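Local coordinates for protein 2,5-dihydroxypyridine 5,6-dioxygenase (Pseudomonas putida KT2440, PDB 7CN3) that catalyses the iron(II)-dependent dioxygenolytic ring opening of 2,5-dihydroxypyridine to N-formylmaleamate, a step in the aerobic degradation of nicotinate, at residues K253-P258 with T315-D320; T197-D202 with Y261-I266; G77-T82 with L104-Q109. All coordinates share one frame; numbering follows the deposited sequence.

Contact 1. Residues K253-P258 with T315-D320. With FE2 (Fe (II) ion), chain L; G6C (5-oxidanyl-1H-pyridin-2-one), chain M.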
loop_
_atom_site.group_PDB
_atom_site.type_symbol
_atom_site.label_atom_id
_atom_site.label_comp_id
_atom_site.label_asym_id
_atom_site.label_seq_id
_atom_site.Cartn_x
_atom_site.Cartn_y
_atom_site.Cartn_z
ATOM N N LYS C 253 34.568 -18.936 13.320
ATOM C CA LYS C 253 34.421 -20.230 13.983
ATOM C C LYS C 253 32.954 -20.598 14.213
ATOM O O LYS C 253 32.642 -21.780 14.342
ATOM C CB LYS C 253 35.183 -20.241 15.314
ATOM C CG LYS C 253 34.495 -19.445 16.415
ATOM C CD LYS C 253 34.855 -19.930 17.818
ATOM C CE LYS C 253 34.900 -18.747 18.794
ATOM N NZ LYS C 253 34.602 -19.124 20.200
ATOM N N TYR C 254 32.050 -19.608 14.230
ATOM C CA TYR C 254 30.631 -19.859 14.468
ATOM C C TYR C 254 30.070 -20.868 13.477
ATOM O O TYR C 254 29.250 -21.719 13.841
ATOM C CB TYR C 254 29.869 -18.538 14.384
ATOM C CG TYR C 254 28.358 -18.599 14.165
ATOM C CD1 TYR C 254 27.483 -18.922 15.199
ATOM C CD2 TYR C 254 27.811 -18.253 12.934
ATOM C CE1 TYR C 254 26.096 -18.930 15.003
ATOM C CE2 TYR C 254 26.449 -18.259 12.725
ATOM C CZ TYR C 254 25.582 -18.593 13.760
ATOM O OH TYR C 254 24.212 -18.594 13.524
ATOM N N PHE C 255 30.523 -20.801 12.226
ATOM C CA PHE C 255 30.041 -21.665 11.160
ATOM C C PHE C 255 30.516 -23.104 11.295
ATOM O O PHE C 255 29.958 -23.975 10.623
ATOM C CB PHE C 255 30.457 -21.073 9.812
ATOM C CG PHE C 255 29.756 -19.781 9.500
ATOM C CD1 PHE C 255 28.506 -19.786 8.905
ATOM C CD2 PHE C 255 30.317 -18.563 9.862
ATOM C CE1 PHE C 255 27.836 -18.596 8.653
ATOM C CE2 PHE C 255 29.664 -17.372 9.599
ATOM C CZ PHE C 255 28.418 -17.387 8.995
ATOM N N ASN C 256 31.510 -23.367 12.146
ATOM C CA ASN C 256 31.962 -24.723 12.449
ATOM C C ASN C 256 32.279 -25.503 11.170
ATOM O O ASN C 256 31.764 -26.598 10.928
ATOM C CB ASN C 256 30.913 -25.443 13.299
ATOM C CG ASN C 256 31.371 -26.797 13.763
ATOM O OD1 ASN C 256 32.406 -26.916 14.429
ATOM N ND2 ASN C 256 30.611 -27.842 13.401
ATOM N N ASP C 257 33.144 -24.918 10.337
ATOM C CA ASP C 257 33.471 -25.459 9.021
ATOM C C ASP C 257 34.865 -24.983 8.627
ATOM O O ASP C 257 35.053 -23.787 8.366
ATOM C CB ASP C 257 32.410 -25.012 8.006
ATOM C CG ASP C 257 32.640 -25.582 6.615
ATOM O OD1 ASP C 257 33.623 -26.320 6.415
ATOM O OD2 ASP C 257 31.829 -25.270 5.715
ATOM N N PRO C 258 35.866 -25.872 8.577
ATOM C CA PRO C 258 37.247 -25.413 8.314
ATOM C C PRO C 258 37.415 -24.706 6.981
ATOM O O PRO C 258 38.390 -23.968 6.802
ATOM C CB PRO C 258 38.074 -26.707 8.368
ATOM C CG PRO C 258 37.228 -27.682 9.160
ATOM C CD PRO C 258 35.795 -27.321 8.850
ATOM N N THR C 315 31.302 -23.832 1.347
ATOM C CA THR C 315 30.958 -23.298 2.665
ATOM C C THR C 315 30.193 -21.974 2.571
ATOM O O THR C 315 30.392 -21.189 1.642
ATOM C CB THR C 315 32.233 -23.109 3.491
ATOM O OG1 THR C 315 31.905 -23.017 4.886
ATOM C CG2 THR C 315 32.998 -21.866 3.032
ATOM N N PRO C 316 29.287 -21.706 3.525
ATOM C CA PRO C 316 28.473 -20.488 3.439
ATOM C C PRO C 316 29.165 -19.219 3.903
ATOM O O PRO C 316 28.825 -18.133 3.428
ATOM C CB PRO C 316 27.270 -20.812 4.338
ATOM C CG PRO C 316 27.774 -21.829 5.277
ATOM C CD PRO C 316 28.767 -22.644 4.535
ATOM N N CYS C 317 30.105 -19.314 4.841
ATOM C CA CYS C 317 30.703 -18.107 5.405
ATOM C C CYS C 317 31.595 -17.429 4.387
ATOM O O CYS C 317 32.581 -18.006 3.926
ATOM C CB CYS C 317 31.516 -18.413 6.656
ATOM S SG CYS C 317 32.425 -16.950 7.242
ATOM N N HIS C 318 31.298 -16.179 4.091
ATOM C CA HIS C 318 31.968 -15.517 2.997
ATOM C C HIS C 318 32.281 -14.059 3.331
ATOM O O HIS C 318 31.372 -13.294 3.673
ATOM C CB HIS C 318 31.083 -15.592 1.772
ATOM C CG HIS C 318 31.636 -14.814 0.654
ATOM N ND1 HIS C 318 31.144 -13.583 0.285
ATOM C CD2 HIS C 318 32.729 -15.039 -0.099
ATOM C CE1 HIS C 318 31.880 -13.112 -0.699
ATOM N NE2 HIS C 318 32.847 -13.978 -0.945
ATOM N N LEU C 319 33.558 -13.667 3.204
ATOM C CA LEU C 319 34.011 -12.318 3.536
ATOM C C LEU C 319 34.714 -11.671 2.346
ATOM O O LEU C 319 35.487 -12.332 1.641
ATOM C CB LEU C 319 34.964 -12.314 4.742
ATOM C CG LEU C 319 34.558 -13.063 6.019
ATOM C CD1 LEU C 319 35.709 -13.096 7.017
ATOM C CD2 LEU C 319 33.291 -12.468 6.635
ATOM N N ASP C 320 34.436 -10.373 2.135
ATOM C CA ASP C 320 35.117 -9.528 1.148
ATOM C C ASP C 320 35.901 -8.456 1.883
ATOM O O ASP C 320 35.311 -7.678 2.632
ATOM C CB ASP C 320 34.127 -8.858 0.195
ATOM C CG ASP C 320 33.674 -9.784 -0.938
ATOM O OD1 ASP C 320 34.515 -10.509 -1.500
ATOM O OD2 ASP C 320 32.469 -9.808 -1.281
HETATM FE FE FE2 L . 34.214 -12.685 -2.252
HETATM O OB G6C M . 31.306 -11.281 -3.808
HETATM C CG G6C M . 30.884 -10.335 -4.692
HETATM C CD1 G6C M . 31.626 -10.158 -5.856
HETATM C CD2 G6C M . 29.753 -9.569 -4.425
HETATM N NE1 G6C M . 31.236 -9.241 -6.740
HETATM C CE2 G6C M . 29.375 -8.617 -5.359
HETATM C CZ G6C M . 30.140 -8.480 -6.518
HETATM O OH G6C M . 29.788 -7.571 -7.467
HETATM O O HOH W 1 33.658 -14.886 -2.654
HETATM O O HOH W 2 33.016 -11.036 -3.194
#

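Contact 2. Residues T197-D202 with Y261-I266. With FE2 (Fe (II) ion), chain L.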
loop_
_atom_site.group_PDB
_atom_site.type_symbol
_atom_site.label_atom_id
_atom_site.label_comp_id
_atom_site.label_asym_id
_atom_site.label_seq_id
_atom_site.Cartn_x
_atom_site.Cartn_y
_atom_site.Cartn_z
ATOM N N THR C 197 40.569 -12.979 -10.014
ATOM C CA THR C 197 40.675 -14.402 -10.301
ATOM C C THR C 197 40.777 -15.125 -8.955
ATOM O O THR C 197 40.583 -14.524 -7.898
ATOM C CB THR C 197 41.861 -14.697 -11.238
ATOM O OG1 THR C 197 41.865 -16.090 -11.592
ATOM C CG2 THR C 197 43.175 -14.373 -10.570
ATOM N N TRP C 198 41.099 -16.423 -8.987
ATOM C CA TRP C 198 41.329 -17.239 -7.800
ATOM C C TRP C 198 42.746 -17.782 -7.835
ATOM O O TRP C 198 43.276 -18.026 -8.916
ATOM C CB TRP C 198 40.351 -18.426 -7.712
ATOM C CG TRP C 198 38.961 -18.040 -7.359
ATOM C CD1 TRP C 198 38.329 -18.243 -6.162
ATOM C CD2 TRP C 198 38.017 -17.370 -8.201
ATOM N NE1 TRP C 198 37.052 -17.753 -6.214
ATOM C CE2 TRP C 198 36.834 -17.210 -7.456
ATOM C CE3 TRP C 198 38.051 -16.907 -9.519
ATOM C CZ2 TRP C 198 35.698 -16.591 -7.981
ATOM C CZ3 TRP C 198 36.925 -16.299 -10.037
ATOM C CH2 TRP C 198 35.763 -16.143 -9.269
ATOM N N PRO C 199 43.387 -17.972 -6.681
ATOM C CA PRO C 199 44.703 -18.625 -6.659
ATOM C C PRO C 199 44.587 -20.113 -6.946
ATOM O O PRO C 199 43.548 -20.734 -6.714
ATOM C CB PRO C 199 45.190 -18.392 -5.226
ATOM C CG PRO C 199 43.874 -18.427 -4.435
ATOM C CD PRO C 199 42.889 -17.687 -5.323
ATOM N N ASN C 200 45.688 -20.692 -7.440
ATOM C CA ASN C 200 45.750 -22.142 -7.588
ATOM C C ASN C 200 45.435 -22.810 -6.253
ATOM O O ASN C 200 45.726 -22.266 -5.180
ATOM C CB ASN C 200 47.131 -22.592 -8.084
ATOM C CG ASN C 200 47.477 -22.052 -9.472
ATOM O OD1 ASN C 200 46.631 -21.505 -10.179
ATOM N ND2 ASN C 200 48.734 -22.188 -9.851
ATOM N N GLU C 201 44.836 -23.998 -6.321
ATOM C CA GLU C 201 44.364 -24.668 -5.115
ATOM C C GLU C 201 45.505 -24.900 -4.132
ATOM O O GLU C 201 46.626 -25.249 -4.511
ATOM C CB GLU C 201 43.691 -26.005 -5.462
ATOM C CG GLU C 201 42.218 -25.883 -5.863
ATOM C CD GLU C 201 41.348 -25.165 -4.834
ATOM O OE1 GLU C 201 41.219 -25.676 -3.697
ATOM O OE2 GLU C 201 40.773 -24.100 -5.165
ATOM N N ASP C 202 45.215 -24.663 -2.857
ATOM C CA ASP C 202 46.136 -24.976 -1.774
ATOM C C ASP C 202 47.492 -24.300 -1.956
ATOM O O ASP C 202 48.520 -24.848 -1.569
ATOM C CB ASP C 202 46.294 -26.489 -1.623
ATOM C CG ASP C 202 44.954 -27.213 -1.642
ATOM O OD1 ASP C 202 44.087 -26.898 -0.797
ATOM O OD2 ASP C 202 44.746 -28.064 -2.530
ATOM N N TYR C 261 38.102 -20.701 6.087
ATOM C CA TYR C 261 39.417 -20.071 6.124
ATOM C C TYR C 261 40.154 -20.115 4.785
ATOM O O TYR C 261 41.246 -19.551 4.683
ATOM C CB TYR C 261 40.278 -20.712 7.224
ATOM C CG TYR C 261 39.625 -20.627 8.598
ATOM C CD1 TYR C 261 39.550 -19.422 9.270
ATOM C CD2 TYR C 261 39.063 -21.752 9.199
ATOM C CE1 TYR C 261 38.942 -19.328 10.508
ATOM C CE2 TYR C 261 38.461 -21.676 10.435
ATOM C CZ TYR C 261 38.399 -20.457 11.086
ATOM O OH TYR C 261 37.790 -20.348 12.317
ATOM N N GLY C 262 39.586 -20.738 3.757
ATOM C CA GLY C 262 40.263 -20.785 2.473
ATOM C C GLY C 262 40.201 -19.443 1.765
ATOM O O GLY C 262 39.195 -18.740 1.808
ATOM N N ILE C 263 41.291 -19.081 1.101
ATOM C CA ILE C 263 41.294 -17.837 0.338
ATOM C C ILE C 263 40.521 -18.047 -0.955
ATOM O O ILE C 263 40.713 -19.051 -1.649
ATOM C CB ILE C 263 42.725 -17.369 0.057
ATOM C CG1 ILE C 263 43.405 -17.016 1.377
ATOM C CG2 ILE C 263 42.710 -16.182 -0.913
ATOM C CD1 ILE C 263 42.812 -15.825 2.058
ATOM N N SER C 264 39.624 -17.119 -1.275
ATOM C CA SER C 264 38.897 -17.278 -2.527
ATOM C C SER C 264 39.389 -16.231 -3.540
ATOM O O SER C 264 40.575 -16.243 -3.885
ATOM C CB SER C 264 37.385 -17.245 -2.278
ATOM O OG SER C 264 36.873 -15.945 -2.155
ATOM N N HIS C 265 38.544 -15.335 -4.037
ATOM C CA HIS C 265 38.981 -14.509 -5.161
ATOM C C HIS C 265 39.861 -13.340 -4.706
ATOM O O HIS C 265 39.728 -12.829 -3.595
ATOM C CB HIS C 265 37.784 -14.014 -5.976
ATOM C CG HIS C 265 36.907 -13.047 -5.256
ATOM N ND1 HIS C 265 37.208 -11.705 -5.159
ATOM C CD2 HIS C 265 35.719 -13.216 -4.621
ATOM C CE1 HIS C 265 36.259 -11.091 -4.472
ATOM N NE2 HIS C 265 35.334 -11.980 -4.155
ATOM N N ILE C 266 40.779 -12.935 -5.593
ATOM C CA ILE C 266 41.773 -11.887 -5.355
ATOM C C ILE C 266 41.842 -11.004 -6.600
ATOM O O ILE C 266 41.752 -11.503 -7.723
ATOM C CB ILE C 266 43.160 -12.493 -5.052
ATOM C CG1 ILE C 266 43.527 -13.505 -6.148
ATOM C CG2 ILE C 266 43.210 -13.161 -3.671
ATOM C CD1 ILE C 266 44.934 -14.068 -6.035
HETATM FE FE FE2 L . 34.214 -12.685 -2.252
HETATM O O HOH W 1 33.658 -14.886 -2.654
HETATM O O HOH W 2 33.016 -11.036 -3.194
#

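Contact 3. Residues G77-T82 with L104-Q109. With G6C (5-oxidanyl-1H-pyridin-2-one), chain M.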
loop_
_atom_site.group_PDB
_atom_site.type_symbol
_atom_site.label_atom_id
_atom_site.label_comp_id
_atom_site.label_asym_id
_atom_site.label_seq_id
_atom_site.Cartn_x
_atom_site.Cartn_y
_atom_site.Cartn_z
ATOM N N GLY C 77 25.059 -20.150 0.477
ATOM C CA GLY C 77 24.820 -21.574 0.371
ATOM C C GLY C 77 23.682 -21.891 -0.574
ATOM O O GLY C 77 23.748 -21.583 -1.770
ATOM N N ASP C 78 22.643 -22.539 -0.046
ATOM C CA ASP C 78 21.414 -22.724 -0.797
ATOM C C ASP C 78 20.790 -21.366 -1.108
ATOM O O ASP C 78 21.045 -20.369 -0.428
ATOM C CB ASP C 78 20.436 -23.597 0.002
ATOM C CG ASP C 78 20.639 -25.096 -0.234
ATOM O OD1 ASP C 78 21.707 -25.501 -0.743
ATOM O OD2 ASP C 78 19.720 -25.881 0.102
ATOM N N THR C 79 19.989 -21.315 -2.171
ATOM C CA THR C 79 19.233 -20.108 -2.504
ATOM C C THR C 79 17.770 -20.485 -2.711
ATOM O O THR C 79 17.400 -21.666 -2.673
ATOM C CB THR C 79 19.793 -19.404 -3.756
ATOM O OG1 THR C 79 19.555 -20.207 -4.921
ATOM C CG2 THR C 79 21.295 -19.143 -3.621
ATOM N N ALA C 80 16.929 -19.475 -2.965
ATOM C CA ALA C 80 15.524 -19.737 -3.290
ATOM C C ALA C 80 15.356 -20.601 -4.539
ATOM O O ALA C 80 14.272 -21.155 -4.751
ATOM C CB ALA C 80 14.774 -18.415 -3.456
ATOM N N LEU C 81 16.408 -20.741 -5.362
ATOM C CA LEU C 81 16.397 -21.594 -6.549
ATOM C C LEU C 81 16.709 -23.051 -6.248
ATOM O O LEU C 81 16.374 -23.930 -7.062
ATOM C CB LEU C 81 17.437 -21.108 -7.557
ATOM C CG LEU C 81 17.026 -20.435 -8.850
ATOM C CD1 LEU C 81 18.196 -20.469 -9.797
ATOM C CD2 LEU C 81 15.817 -21.117 -9.450
ATOM N N THR C 82 17.384 -23.314 -5.129
ATOM C CA THR C 82 17.884 -24.652 -4.839
ATOM C C THR C 82 16.733 -25.652 -4.785
ATOM O O THR C 82 15.757 -25.458 -4.056
ATOM C CB THR C 82 18.663 -24.630 -3.516
ATOM O OG1 THR C 82 19.649 -23.581 -3.553
ATOM C CG2 THR C 82 19.348 -25.954 -3.268
ATOM N N LEU C 104 24.416 -14.833 -7.074
ATOM C CA LEU C 104 25.860 -15.018 -7.201
ATOM C C LEU C 104 26.397 -15.893 -6.068
ATOM O O LEU C 104 25.898 -15.850 -4.938
ATOM C CB LEU C 104 26.581 -13.661 -7.210
ATOM C CG LEU C 104 28.118 -13.672 -7.119
ATOM C CD1 LEU C 104 28.801 -14.051 -8.454
ATOM C CD2 LEU C 104 28.650 -12.336 -6.572
ATOM N N HIS C 105 27.415 -16.695 -6.398
ATOM C CA HIS C 105 28.084 -17.651 -5.514
ATOM C C HIS C 105 27.269 -18.922 -5.326
ATOM O O HIS C 105 27.449 -19.619 -4.319
ATOM C CB HIS C 105 28.424 -17.071 -4.128
ATOM C CG HIS C 105 29.373 -15.910 -4.159
ATOM N ND1 HIS C 105 30.633 -15.989 -4.711
ATOM C CD2 HIS C 105 29.247 -14.645 -3.690
ATOM C CE1 HIS C 105 31.237 -14.820 -4.597
ATOM N NE2 HIS C 105 30.421 -13.988 -3.971
ATOM N N SER C 106 26.374 -19.245 -6.258
ATOM C CA SER C 106 25.542 -20.432 -6.155
ATOM C C SER C 106 25.678 -21.258 -7.424
ATOM O O SER C 106 25.843 -20.700 -8.512
ATOM C CB SER C 106 24.063 -20.067 -5.928
ATOM O OG SER C 106 23.441 -19.614 -7.126
ATOM N N PRO C 107 25.604 -22.594 -7.313
ATOM C CA PRO C 107 25.785 -23.434 -8.513
ATOM C C PRO C 107 24.749 -23.183 -9.590
ATOM O O PRO C 107 25.064 -23.240 -10.787
ATOM C CB PRO C 107 25.677 -24.868 -7.967
ATOM C CG PRO C 107 25.851 -24.756 -6.498
ATOM C CD PRO C 107 25.366 -23.393 -6.098
ATOM N N GLU C 108 23.507 -22.926 -9.184
ATOM C CA GLU C 108 22.431 -22.736 -10.149
ATOM C C GLU C 108 22.705 -21.555 -11.070
ATOM O O GLU C 108 22.309 -21.579 -12.238
ATOM C CB GLU C 108 21.111 -22.552 -9.402
ATOM C CG GLU C 108 20.601 -23.835 -8.747
ATOM C CD GLU C 108 21.232 -24.106 -7.383
ATOM O OE1 GLU C 108 21.813 -23.169 -6.776
ATOM O OE2 GLU C 108 21.135 -25.264 -6.918
ATOM N N GLN C 109 23.394 -20.524 -10.570
ATOM C CA GLN C 109 23.743 -19.394 -11.424
ATOM C C GLN C 109 24.676 -19.827 -12.552
ATOM O O GLN C 109 24.479 -19.444 -13.709
ATOM C CB GLN C 109 24.377 -18.266 -10.599
ATOM C CG GLN C 109 25.256 -17.315 -11.416
ATOM C CD GLN C 109 25.303 -15.902 -10.854
ATOM O OE1 GLN C 109 24.275 -15.329 -10.474
ATOM N NE2 GLN C 109 26.501 -15.330 -10.808
HETATM O OB G6C M . 31.306 -11.281 -3.808
HETATM C CG G6C M . 30.884 -10.335 -4.692
HETATM C CD1 G6C M . 31.626 -10.158 -5.856
HETATM C CD2 G6C M . 29.753 -9.569 -4.425
HETATM N NE1 G6C M . 31.236 -9.241 -6.740
HETATM C CE2 G6C M . 29.375 -8.617 -5.359
HETATM C CZ G6C M . 30.140 -8.480 -6.518
HETATM O OH G6C M . 29.788 -7.571 -7.467
#

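Contact 1. Residues K253-P258 with T315-D320
Asp257 OD2 accepts a hydrogen bond from Thr315 OG1, modelled at 2.4 Å, so short that the exact length is doubtful although the pairing is plain. OG1 reaches the carboxylate because it stands opposite the backbone nitrogen of Thr315 (chi1 -161°), while OD1, the other oxygen of Asp257, takes the backbone N-H of Glu259. Held from two sides, the carboxylate is probably restrained in its rotation.

Two residues further along the 315-320 segment, Cys317 lies over one face of the Phe255 ring. Cys317 CB sits 3.6 Å from the centroid of the Phe255 ring, close to the normal, in a CH-pi contact displaced toward CD2. The sulfur comes in obliquely, with SG 4.2 Å from the same Phe255 centroid. Pro316 adds a looser apolar touch, its CG 4.2 Å from Phe255 CD1, and CD2 of Tyr254 covers the opposite face. Replacing Phe255 with an alanine would probably open a gap beside Cys317 and take from its CB and SG the ring they rest on.

Past Cys317, on the way into strand 319-323, the chain supplies two iron ligands, His318 NE2 and Asp320 OD1, each 2.3 Å from the iron(II) ion. Asp320 OD2 forms a salt bridge with Arg293, a second-shell partner that probably helps to set how the carboxylate is turned. The chemistry thus divides along one short segment: a polar link and an aromatic-sulfur contact tie its beginning to the loop that follows helix 243-254, and its far end binds the metal.

Contact 2. Residues T197-D202 with Y261-I266
His265 binds the iron(II) ion through NE2 at 2.3 Å and is backed by Trp198 across the contact. The methylene of the histidine, rather than its imidazole, does the touching: CB lies over one face of the indole, 3.9 Å from the centroid of the five-membered ring of Trp198 and 20° off its normal. This CH-pi contact is offset toward CE2 of Trp198, which is 3.6 Å from His265 CB. The CB of Trp198 points away from the 261-266 segment, and the indole, set beside its own backbone nitrogen (chi1 -73°), swings back so that CD1 and NE1 also pass along the backbone between Ser264 and His265.

Behind this layer the backbones join. Thr197 and Ile266 form an antiparallel hydrogen-bonded pair, with Thr197 N bonded to Ile266 O at 3.0 Å and Ile266 N to Thr197 O at 2.8 Å. The carbonyl of Thr197 also receives a CA-H contact from His265, CA to O 3.2 Å, so the backbone of the iron ligand is held directly beside the pair. Pro199 fits against the next carbonyl, its CD 3.1 Å from Ser264 O, and has apolar contact with Ile263 and Ile266. On the metal side, Ser264 OG is hydrogen-bonded to Ser302 OG, itself an iron ligand.

Further out, Phe196 meets the rings of both His265 and Trp198. The contact lies where strand 194-197 ends beside strand 263-269 of an antiparallel sheet and its chain turns off into a loop; 263-269 is flanked on its other side by 299-303, and Ala167 of strand 164-168 packs on Pro199 and Ile266.

Contact 3. Residues G77-T82 with L104-Q109
An ST turn at Thr79, nested in a type I beta turn from Thr79 to Thr82, packs against the start of helix 107-114, where Ser106 is the N-cap and Glu108 belongs to the first turn. Within the turn the two threonines work together: Thr79 OG1 accepts from Leu81 N at 3.2 Å, and Thr82 OG1 accepts a nearly straight bond from Thr79 N at 2.7 Å.

Across the contact the touches are mainly apolar. Thr79 turns its methyl to the N-cap, CG2 lying 3.7 Å from Ser106 CB, while Ser106 OG bonds back to Leu103 O. Leu81 CD1 rests 3.6 Å from Glu108 CB, the two side chains running alongside in opposite senses. The bent chain of Glu108 lies roughly perpendicular to the Thr82 side chain, and its OE1, buried here, has no hydrogen-bonding partner in the model.

Just before the N-cap, the same loop enters the substrate pocket. Leu104 lies over one face of the His105 ring, and Glu308 engages ND1; the opposite nitrogen, His105 NE2, donates in the ring plane to OB of the bound dihydroxypyridine at 2.9 Å, with an N-H...O angle of 162°.

Overall arrangement
The three contacts converge on the iron and its substrate from different parts of the fold. Contacts 1 and 2, their centres 15 Å apart, share the metal and reach the same antiparallel sheet; their ligand atoms Asp320 OD1 and His265 NE2 are 3.1 Å apart, whereas NE2 of His265 and NE2 of His318 lie nearly opposite across the iron, at about 158°. Ser302 and two waters complete the six ligands. Contact 3, on the parallel-sheet side, meets the substrate through His105, whose NE2 also lies 3.7 Å from His318 CE1; contact 1 reaches the substrate through Asp320. Contacts 2 and 3 do not touch, their nearest atoms being about 5 Å apart. His189 and Glu177 also hydrogen-bond the substrate.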